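Long-range contacts in trans-4-hydroxy-L-proline dehydratase (Clostridioides difficile 70-100-2010, PDB 6VXC), which catalyses the radical-based dehydration of trans-4-hydroxy-L-proline to (S)-1-pyrroline-5-carboxylate, a step in the anaerobic breakdown of hydroxyproline: residues R726-V731 against R804-F809; E415-G420 against I756-F761; H74-R79 against V232-R237. All blocks are in the same frame, centred on the assembly; numbering follows the deposited sequence.

Contacts 1 and 2 are neighbours, their centres about 10 Å apart, at the end of one mixed five-stranded sheet: strand 755-759 of contact 2 runs parallel to strand 724-726, which leads into contact 1. They touch, with Phe727 N 3.0 Å from Asn759 O and the rings of Phe727 and Phe758 packed together. Their segments alternate along the chain, and together the two contacts join helix 407-418, of the pyruvate formate lyase-like range, to strands and the C-terminal tail of the glycine radical range. Contact 3 closes earlier, wholly within the former range, and joins two helices about 42 Å from contact 2 and 52 Å from contact 1, centre to centre, across the chain's centre from contact 1.

Contact 1: residues R726-V731 against R804-F809; sequences RFAPSV and RTEQTF
Arg726 reaches along the C-terminal tail with its chain extended from CG to NE, CG lying opposite the backbone N (chi1 169°). CB of Glu806 sits over the centre of one guanidinium face, 3.7 Å above the plane. The Glu806 chain, likewise extended, brings OE1 to within 3.0 Å of Arg726 NH2 in a salt bridge whose hydrogen bond is weak. Its carboxylate stands 79° from the guanidinium plane. NH1 adds another weak bond, to Arg804 O. Beyond this pair the backbones meet in a single beta bridge: Gln807 N donates to Arg726 O, and Ala728 N gives a nearly straight bond to Gln807 O at 3.1 Å. Farther along, the rings of Phe727 and Phe809 form an offset stack, their planes at 29°. Val731 CG1 lies against Thr808 CG2, at 3.9 Å, and Val731 O meets the edge of the Phe809 ring. The tail thus extends from helix 795-803 alongside the exit of strand 724-726, within the glycine radical region. Strand 755-759 flanks Phe727 through Phe758, Leu744 and Asn740 of helix 734-750 touch Phe727 and Phe809 respectively, and helix 703-711 packs on Gln807.

Contact 2: residues E415-G420 against I756-F761; sequences EISRKG and IQFNVF
Ser417 turns its hydroxyl to the rim of the Phe758 ring: OG lies in the ring plane, 3.4 Å from CD2, and also meets CB of the same residue. Both CB atoms point across the gap, and the serine torsion that sets OG opposite its own backbone N (chi1 177°) aims the oxygen at this edge rather than over a face. Phe758, with CG opposite its carbonyl carbon, carries its ring past the hydroxyl to Phe727 and to Val745 of helix 734-750.

Two residues on from Phe758, Val760 directs its two methyls at the carbonyls of the helix end. CG1 is 3.8 Å from Arg418 O, and CG2 lies near Ser417 O. Arg418 starts away from the strand, and its NH2 bonds to Gly734 O and Val732 O. Gly420, with positive phi just beyond the helix, brings its CA to 3.5 Å from Val760 O in a CA-H...O contact.

Three waters supply the polar links. One accepts from both Ser417 OG and Phe758 N; a second donates to Ser417 O and Phe758 O. The third donates to Gly420 O and Asn759 OD1 and accepts from Val760 N. Helix 407-418 therefore approaches strand 755-759 through solvent-mediated bonds, with Val760 and the rim of Phe758 as the apolar part of the contact. Since each water joins atoms of both segments, main-chain groups, with Ser417 OG and Asn759 OD1, are joined through water without direct bonding between the two segments.

Contact 3: residues H74-R79 against V232-R237; sequences HYIENR and VILGKR
Two almost parallel helices pack side by side here, 64-78 and 214-248, their local axes 9.2 Å apart and inclined by 6°, and Arg237 of the longer one clasps the C-terminal end of the shorter. Its NH1 donates to Ile76 O and, at 2.8 Å, to Arg79 O, while NH2 gives a further bond to Arg79 O. That carbonyl is held end-on by two nitrogens and lies in the guanidinium plane, with NH1 using one of its lone pairs. Glu77 O sits over a face of the same group, 3.1 Å above its plane and offset toward the rim, too poorly angled for a bond from NH1. A cationic group gathered on carbonyls at a helix C-terminus would be expected to interact favourably with the partial negative charge there.

Next to the arginine the helices mesh through aliphatic groups. Ile76 CG2 rests on the Leu234 backbone and on its CB, the latter at 3.9 Å, and touches Ile233 CG2. Beside this, the extended chain of the partly exposed Glu77 crosses Ile233, whose CD1 lies 3.6 Å from Glu77 OE2 and also meets Glu77 CG.

Farther out, Arg79, the first residue to leave the helix, has CG between its backbone N and carbonyl carbon (chi1 59°), and its chain bends at chi3, with NH2 bonding to Glu92 O. Its carbonyl meets Arg237. Helix 46-58 packs on Tyr75, Asn78 and Arg79, and Phe285 of helix 276-293 packs on Leu234. In Arg237 a bend at chi3 (62°) turns NE in over the helix end, 3.6 Å from Glu77 O.

Contact 1: residues R726-V731 against R804-F809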
loop_
_atom_site.group_PDB
_atom_site.type_symbol
_atom_site.label_atom_id
_atom_site.label_comp_id
_atom_site.label_asym_id
_atom_site.label_seq_id
_atom_site.Cartn_x
_atom_site.Cartn_y
_atom_site.Cartn_z
ATOM N N ARG A 726 -12.372 16.988 -1.896
ATOM C CA ARG A 726 -12.650 17.279 -3.293
ATOM C C ARG A 726 -13.077 18.734 -3.432
ATOM O O ARG A 726 -13.880 19.221 -2.636
ATOM C CB ARG A 726 -13.737 16.339 -3.823
ATOM C CG ARG A 726 -14.279 16.726 -5.156
ATOM C CD ARG A 726 -15.542 15.968 -5.483
ATOM N NE ARG A 726 -16.205 16.599 -6.614
ATOM C CZ ARG A 726 -17.407 16.279 -7.069
ATOM N NH1 ARG A 726 -18.115 15.316 -6.494
ATOM N NH2 ARG A 726 -17.894 16.933 -8.113
ATOM N N PHE A 727 -12.554 19.423 -4.444
ATOM C CA PHE A 727 -12.857 20.830 -4.670
ATOM C C PHE A 727 -13.468 21.042 -6.045
ATOM O O PHE A 727 -13.061 20.412 -7.025
ATOM C CB PHE A 727 -11.611 21.699 -4.568
ATOM C CG PHE A 727 -11.049 21.755 -3.202
ATOM C CD1 PHE A 727 -11.767 22.323 -2.172
ATOM C CD2 PHE A 727 -9.791 21.253 -2.943
ATOM C CE1 PHE A 727 -11.252 22.353 -0.899
ATOM C CE2 PHE A 727 -9.271 21.301 -1.675
ATOM C CZ PHE A 727 -10.007 21.843 -0.657
ATOM N N ALA A 728 -14.420 21.955 -6.107
ATOM C CA ALA A 728 -14.901 22.432 -7.389
ATOM C C ALA A 728 -13.739 23.051 -8.152
ATOM O O ALA A 728 -12.961 23.808 -7.569
ATOM C CB ALA A 728 -16.016 23.464 -7.190
ATOM N N PRO A 729 -13.571 22.744 -9.435
ATOM C CA PRO A 729 -12.447 23.349 -10.173
ATOM C C PRO A 729 -12.478 24.872 -10.167
ATOM O O PRO A 729 -11.419 25.506 -10.115
ATOM C CB PRO A 729 -12.605 22.776 -11.587
ATOM C CG PRO A 729 -13.408 21.496 -11.389
ATOM C CD PRO A 729 -14.329 21.769 -10.239
ATOM N N SER A 730 -13.654 25.491 -10.126
ATOM C CA SER A 730 -13.682 26.948 -10.209
ATOM C C SER A 730 -13.153 27.612 -8.943
ATOM O O SER A 730 -12.703 28.762 -9.009
ATOM C CB SER A 730 -15.094 27.444 -10.509
ATOM O OG SER A 730 -16.030 26.911 -9.588
ATOM N N VAL A 731 -13.177 26.919 -7.795
ATOM C CA VAL A 731 -12.812 27.558 -6.534
ATOM C C VAL A 731 -11.342 27.422 -6.197
ATOM O O VAL A 731 -10.904 27.963 -5.174
ATOM C CB VAL A 731 -13.659 27.009 -5.365
ATOM C CG1 VAL A 731 -15.123 27.174 -5.677
ATOM C CG2 VAL A 731 -13.328 25.538 -5.089
ATOM N N ARG A 804 -18.712 12.129 -3.632
ATOM C CA ARG A 804 -17.971 12.827 -2.589
ATOM C C ARG A 804 -18.296 14.320 -2.638
ATOM O O ARG A 804 -18.627 14.869 -3.687
ATOM C CB ARG A 804 -16.465 12.578 -2.730
ATOM C CG ARG A 804 -16.055 11.121 -2.542
ATOM C CD ARG A 804 -14.563 10.911 -2.781
ATOM N NE ARG A 804 -14.175 9.501 -2.790
ATOM C CZ ARG A 804 -12.941 9.069 -3.048
ATOM N NH1 ARG A 804 -11.964 9.934 -3.316
ATOM N NH2 ARG A 804 -12.678 7.772 -3.036
ATOM N N THR A 805 -18.252 14.967 -1.479
ATOM C CA THR A 805 -18.720 16.346 -1.374
ATOM C C THR A 805 -17.848 17.291 -2.193
ATOM O O THR A 805 -16.626 17.278 -2.074
ATOM C CB THR A 805 -18.745 16.769 0.086
ATOM O OG1 THR A 805 -19.515 15.813 0.821
ATOM C CG2 THR A 805 -19.396 18.158 0.233
ATOM N N GLU A 806 -18.475 18.101 -3.044
ATOM C CA GLU A 806 -17.715 19.081 -3.816
ATOM C C GLU A 806 -17.544 20.326 -2.949
ATOM O O GLU A 806 -18.501 21.061 -2.714
ATOM C CB GLU A 806 -18.396 19.390 -5.150
ATOM C CG GLU A 806 -17.535 20.261 -6.095
ATOM C CD GLU A 806 -18.158 20.467 -7.486
ATOM O OE1 GLU A 806 -17.647 19.907 -8.485
ATOM O OE2 GLU A 806 -19.153 21.200 -7.574
ATOM N N GLN A 807 -16.340 20.542 -2.426
ATOM C CA GLN A 807 -16.129 21.630 -1.481
ATOM C C GLN A 807 -15.884 22.954 -2.197
ATOM O O GLN A 807 -15.373 22.997 -3.317
ATOM C CB GLN A 807 -14.950 21.330 -0.552
ATOM C CG GLN A 807 -15.082 20.009 0.215
ATOM C CD GLN A 807 -16.071 20.073 1.376
ATOM O OE1 GLN A 807 -17.055 20.829 1.352
ATOM N NE2 GLN A 807 -15.810 19.275 2.398
ATOM N N THR A 808 -16.251 24.036 -1.531
ATOM C CA THR A 808 -15.863 25.377 -1.935
ATOM C C THR A 808 -15.131 26.066 -0.788
ATOM O O THR A 808 -15.294 25.711 0.381
ATOM C CB THR A 808 -17.086 26.211 -2.354
ATOM O OG1 THR A 808 -17.963 26.346 -1.241
ATOM C CG2 THR A 808 -17.843 25.554 -3.486
ATOM N N PHE A 809 -14.273 27.014 -1.135
ATOM C CA PHE A 809 -13.704 27.898 -0.133
ATOM C C PHE A 809 -14.608 29.122 0.046
ATOM O O PHE A 809 -14.742 29.677 1.144
ATOM C CB PHE A 809 -12.287 28.323 -0.502
ATOM C CG PHE A 809 -11.298 27.204 -0.480
ATOM C CD1 PHE A 809 -10.939 26.628 0.713
ATOM C CD2 PHE A 809 -10.686 26.771 -1.639
ATOM C CE1 PHE A 809 -10.027 25.611 0.757
ATOM C CE2 PHE A 809 -9.753 25.753 -1.600
ATOM C CZ PHE A 809 -9.426 25.170 -0.399
ATOM O OXT PHE A 809 -15.218 29.592 -0.923
HETATM O O HOH W 1 -14.862 16.309 -0.366
#

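Contact 2: residues E415-G420 against I756-F761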
loop_
_atom_site.group_PDB
_atom_site.type_symbol
_atom_site.label_atom_id
_atom_site.label_comp_id
_atom_site.label_asym_id
_atom_site.label_seq_id
_atom_site.Cartn_x
_atom_site.Cartn_y
_atom_site.Cartn_z
ATOM N N GLU A 415 0.136 23.121 -6.911
ATOM C CA GLU A 415 -0.034 23.324 -8.349
ATOM C C GLU A 415 -0.293 22.012 -9.064
ATOM O O GLU A 415 -1.153 21.935 -9.947
ATOM C CB GLU A 415 1.204 23.959 -8.970
ATOM C CG GLU A 415 1.354 25.425 -8.843
ATOM C CD GLU A 415 2.591 25.897 -9.599
ATOM O OE1 GLU A 415 2.858 25.345 -10.694
ATOM O OE2 GLU A 415 3.301 26.783 -9.072
ATOM N N ILE A 416 0.462 20.976 -8.710
ATOM C CA ILE A 416 0.298 19.696 -9.375
ATOM C C ILE A 416 -1.021 19.052 -8.962
ATOM O O ILE A 416 -1.774 18.561 -9.807
ATOM C CB ILE A 416 1.511 18.788 -9.089
ATOM C CG1 ILE A 416 2.807 19.467 -9.571
ATOM C CG2 ILE A 416 1.343 17.457 -9.768
ATOM C CD1 ILE A 416 4.100 18.860 -8.974
ATOM N N SER A 417 -1.331 19.066 -7.663
ATOM C CA SER A 417 -2.582 18.473 -7.181
ATOM C C SER A 417 -3.788 19.112 -7.864
ATOM O O SER A 417 -4.723 18.419 -8.291
ATOM C CB SER A 417 -2.665 18.626 -5.655
ATOM O OG SER A 417 -3.884 18.143 -5.106
ATOM N N ARG A 418 -3.741 20.433 -8.046
ATOM C CA ARG A 418 -4.860 21.137 -8.641
ATOM C C ARG A 418 -5.109 20.696 -10.076
ATOM O O ARG A 418 -6.217 20.864 -10.579
ATOM C CB ARG A 418 -4.576 22.645 -8.585
ATOM C CG ARG A 418 -5.560 23.507 -9.325
ATOM C CD ARG A 418 -5.293 24.998 -9.096
ATOM N NE ARG A 418 -4.076 25.488 -9.737
ATOM C CZ ARG A 418 -3.748 26.776 -9.794
ATOM N NH1 ARG A 418 -2.634 27.165 -10.383
ATOM N NH2 ARG A 418 -4.546 27.681 -9.250
ATOM N N LYS A 419 -4.124 20.091 -10.735
ATOM C CA LYS A 419 -4.376 19.601 -12.085
ATOM C C LYS A 419 -5.331 18.409 -12.117
ATOM O O LYS A 419 -5.774 18.022 -13.198
ATOM C CB LYS A 419 -3.052 19.262 -12.765
ATOM C CG LYS A 419 -2.111 20.468 -12.881
ATOM C CD LYS A 419 -0.855 20.133 -13.636
ATOM C CE LYS A 419 0.071 21.342 -13.678
ATOM N NZ LYS A 419 1.278 21.096 -14.510
ATOM N N GLY A 420 -5.673 17.829 -10.975
ATOM C CA GLY A 420 -6.814 16.932 -10.910
ATOM C C GLY A 420 -6.570 15.467 -11.194
ATOM O O GLY A 420 -7.534 14.747 -11.469
ATOM N N ILE A 756 -3.780 14.423 3.859
ATOM C CA ILE A 756 -4.897 14.890 3.048
ATOM C C ILE A 756 -4.490 14.807 1.582
ATOM O O ILE A 756 -3.322 15.012 1.229
ATOM C CB ILE A 756 -5.343 16.317 3.478
ATOM C CG1 ILE A 756 -6.705 16.703 2.875
ATOM C CG2 ILE A 756 -4.293 17.373 3.153
ATOM C CD1 ILE A 756 -7.296 17.930 3.536
ATOM N N GLN A 757 -5.467 14.507 0.724
ATOM C CA GLN A 757 -5.250 14.433 -0.715
ATOM C C GLN A 757 -6.529 14.893 -1.416
ATOM O O GLN A 757 -7.621 14.759 -0.868
ATOM C CB GLN A 757 -4.879 13.021 -1.148
ATOM C CG GLN A 757 -5.978 12.010 -0.895
ATOM C CD GLN A 757 -5.491 10.571 -1.021
ATOM O OE1 GLN A 757 -4.306 10.284 -0.819
ATOM N NE2 GLN A 757 -6.390 9.671 -1.408
ATOM N N PHE A 758 -6.395 15.411 -2.639
ATOM C CA PHE A 758 -7.474 16.151 -3.293
ATOM C C PHE A 758 -7.875 15.551 -4.641
ATOM O O PHE A 758 -7.025 15.149 -5.441
ATOM C CB PHE A 758 -7.076 17.621 -3.512
ATOM C CG PHE A 758 -6.676 18.337 -2.251
ATOM C CD1 PHE A 758 -7.586 18.487 -1.202
ATOM C CD2 PHE A 758 -5.393 18.863 -2.111
ATOM C CE1 PHE A 758 -7.219 19.153 -0.035
ATOM C CE2 PHE A 758 -5.010 19.528 -0.944
ATOM C CZ PHE A 758 -5.931 19.678 0.097
ATOM N N ASN A 759 -9.180 15.503 -4.876
ATOM C CA ASN A 759 -9.748 15.435 -6.213
ATOM C C ASN A 759 -10.145 16.841 -6.659
ATOM O O ASN A 759 -10.659 17.629 -5.863
ATOM C CB ASN A 759 -10.972 14.515 -6.268
ATOM C CG ASN A 759 -10.620 13.094 -6.671
ATOM O OD1 ASN A 759 -9.906 12.867 -7.649
ATOM N ND2 ASN A 759 -11.143 12.127 -5.935
ATOM N N VAL A 760 -9.887 17.154 -7.928
ATOM C CA VAL A 760 -10.371 18.388 -8.543
ATOM C C VAL A 760 -10.862 18.046 -9.941
ATOM O O VAL A 760 -10.091 18.092 -10.905
ATOM C CB VAL A 760 -9.263 19.453 -8.599
ATOM C CG1 VAL A 760 -9.802 20.795 -9.190
ATOM C CG2 VAL A 760 -8.636 19.650 -7.246
ATOM N N PHE A 761 -12.134 17.699 -10.076
ATOM C CA PHE A 761 -12.634 17.275 -11.373
ATOM C C PHE A 761 -13.967 17.937 -11.660
ATOM O O PHE A 761 -14.666 18.405 -10.763
ATOM C CB PHE A 761 -12.758 15.741 -11.476
ATOM C CG PHE A 761 -13.641 15.094 -10.417
ATOM C CD1 PHE A 761 -15.024 15.209 -10.470
ATOM C CD2 PHE A 761 -13.077 14.311 -9.419
ATOM C CE1 PHE A 761 -15.834 14.589 -9.515
ATOM C CE2 PHE A 761 -13.874 13.682 -8.454
ATOM C CZ PHE A 761 -15.253 13.822 -8.503
HETATM O O HOH W 2 -3.738 15.703 -3.898
HETATM O O HOH W 3 -6.175 16.162 -7.973
HETATM O O HOH W 4 -9.703 14.941 -9.653
#

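Contact 3: residues H74-R79 against V232-R237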
loop_
_atom_site.group_PDB
_atom_site.type_symbol
_atom_site.label_atom_id
_atom_site.label_comp_id
_atom_site.label_asym_id
_atom_site.label_seq_id
_atom_site.Cartn_x
_atom_site.Cartn_y
_atom_site.Cartn_z
ATOM N N HIS A 74 18.929 -19.444 -8.322
ATOM C CA HIS A 74 18.674 -20.194 -9.541
ATOM C C HIS A 74 17.833 -19.381 -10.509
ATOM O O HIS A 74 18.100 -19.363 -11.714
ATOM C CB HIS A 74 17.986 -21.514 -9.205
ATOM C CG HIS A 74 17.773 -22.390 -10.393
ATOM N ND1 HIS A 74 18.799 -23.079 -11.001
ATOM C CD2 HIS A 74 16.660 -22.668 -11.107
ATOM C CE1 HIS A 74 18.325 -23.748 -12.034
ATOM N NE2 HIS A 74 17.028 -23.518 -12.119
ATOM N N TYR A 75 16.803 -18.707 -9.997
ATOM C CA TYR A 75 15.973 -17.862 -10.842
ATOM C C TYR A 75 16.798 -16.737 -11.461
ATOM O O TYR A 75 16.698 -16.472 -12.662
ATOM C CB TYR A 75 14.789 -17.330 -10.025
ATOM C CG TYR A 75 14.098 -16.122 -10.609
ATOM C CD1 TYR A 75 13.306 -16.229 -11.738
ATOM C CD2 TYR A 75 14.218 -14.878 -10.008
ATOM C CE1 TYR A 75 12.675 -15.128 -12.266
ATOM C CE2 TYR A 75 13.581 -13.766 -10.531
ATOM C CZ TYR A 75 12.812 -13.900 -11.655
ATOM O OH TYR A 75 12.175 -12.814 -12.190
ATOM N N ILE A 76 17.624 -16.064 -10.660
ATOM C CA ILE A 76 18.432 -14.963 -11.189
ATOM C C ILE A 76 19.427 -15.469 -12.233
ATOM O O ILE A 76 19.661 -14.816 -13.257
ATOM C CB ILE A 76 19.139 -14.220 -10.040
ATOM C CG1 ILE A 76 18.124 -13.488 -9.159
ATOM C CG2 ILE A 76 20.184 -13.233 -10.584
ATOM C CD1 ILE A 76 17.360 -12.426 -9.887
ATOM N N GLU A 77 20.040 -16.632 -11.986
ATOM C CA GLU A 77 21.025 -17.164 -12.925
ATOM C C GLU A 77 20.417 -17.482 -14.286
ATOM O O GLU A 77 21.096 -17.354 -15.308
ATOM C CB GLU A 77 21.684 -18.415 -12.338
ATOM C CG GLU A 77 22.808 -18.136 -11.359
ATOM C CD GLU A 77 23.332 -19.398 -10.661
ATOM O OE1 GLU A 77 22.637 -20.440 -10.675
ATOM O OE2 GLU A 77 24.439 -19.339 -10.087
ATOM N N ASN A 78 19.157 -17.903 -14.334
ATOM C CA ASN A 78 18.613 -18.472 -15.558
ATOM C C ASN A 78 17.470 -17.708 -16.198
ATOM O O ASN A 78 17.088 -18.064 -17.314
ATOM C CB ASN A 78 18.132 -19.901 -15.303
ATOM C CG ASN A 78 19.264 -20.823 -14.970
ATOM O OD1 ASN A 78 19.498 -21.136 -13.803
ATOM N ND2 ASN A 78 19.989 -21.259 -15.994
ATOM N N ARG A 79 16.922 -16.681 -15.561
ATOM C CA ARG A 79 15.810 -15.970 -16.185
ATOM C C ARG A 79 16.288 -15.207 -17.408
ATOM O O ARG A 79 17.451 -14.818 -17.505
ATOM C CB ARG A 79 15.151 -15.000 -15.206
ATOM C CG ARG A 79 16.077 -13.931 -14.621
ATOM C CD ARG A 79 15.277 -12.759 -14.035
ATOM N NE ARG A 79 14.650 -11.991 -15.109
ATOM C CZ ARG A 79 13.826 -10.961 -14.944
ATOM N NH1 ARG A 79 13.345 -10.340 -16.011
ATOM N NH2 ARG A 79 13.478 -10.557 -13.732
ATOM N N VAL A 232 24.974 -10.174 -7.050
ATOM C CA VAL A 232 26.197 -10.013 -7.832
ATOM C C VAL A 232 26.013 -10.577 -9.234
ATOM O O VAL A 232 26.406 -9.955 -10.228
ATOM C CB VAL A 232 27.386 -10.656 -7.093
ATOM C CG1 VAL A 232 28.628 -10.682 -7.985
ATOM C CG2 VAL A 232 27.676 -9.887 -5.819
ATOM N N ILE A 233 25.384 -11.743 -9.336
ATOM C CA ILE A 233 25.134 -12.360 -10.635
ATOM C C ILE A 233 24.177 -11.512 -11.465
ATOM O O ILE A 233 24.309 -11.428 -12.692
ATOM C CB ILE A 233 24.613 -13.789 -10.430
ATOM C CG1 ILE A 233 25.752 -14.694 -9.940
ATOM C CG2 ILE A 233 23.947 -14.310 -11.690
ATOM C CD1 ILE A 233 25.255 -15.961 -9.310
ATOM N N LEU A 234 23.185 -10.893 -10.822
ATOM C CA LEU A 234 22.263 -10.034 -11.555
ATOM C C LEU A 234 23.017 -8.928 -12.280
ATOM O O LEU A 234 22.787 -8.677 -13.466
ATOM C CB LEU A 234 21.233 -9.432 -10.604
ATOM C CG LEU A 234 20.241 -8.515 -11.298
ATOM C CD1 LEU A 234 19.451 -9.295 -12.338
ATOM C CD2 LEU A 234 19.325 -7.865 -10.261
ATOM N N GLY A 235 23.922 -8.256 -11.576
ATOM C CA GLY A 235 24.699 -7.213 -12.219
ATOM C C GLY A 235 25.605 -7.771 -13.296
ATOM O O GLY A 235 25.706 -7.213 -14.391
ATOM N N LYS A 236 26.266 -8.896 -13.001
ATOM C CA LYS A 236 27.164 -9.505 -13.976
ATOM C C LYS A 236 26.432 -9.815 -15.276
ATOM O O LYS A 236 26.933 -9.524 -16.364
ATOM C CB LYS A 236 27.792 -10.773 -13.390
ATOM C CG LYS A 236 28.672 -11.554 -14.359
ATOM C CD LYS A 236 28.954 -12.971 -13.844
ATOM C CE LYS A 236 27.913 -13.992 -14.343
ATOM N NZ LYS A 236 28.167 -14.384 -15.765
ATOM N N ARG A 237 25.231 -10.392 -15.181
ATOM C CA ARG A 237 24.517 -10.828 -16.377
ATOM C C ARG A 237 24.017 -9.640 -17.190
ATOM O O ARG A 237 24.032 -9.679 -18.424
ATOM C CB ARG A 237 23.352 -11.740 -16.001
ATOM C CG ARG A 237 23.757 -13.116 -15.446
ATOM C CD ARG A 237 22.546 -14.038 -15.418
ATOM N NE ARG A 237 22.035 -14.254 -16.765
ATOM C CZ ARG A 237 20.757 -14.446 -17.063
ATOM N NH1 ARG A 237 19.842 -14.435 -16.106
ATOM N NH2 ARG A 237 20.392 -14.638 -18.319
#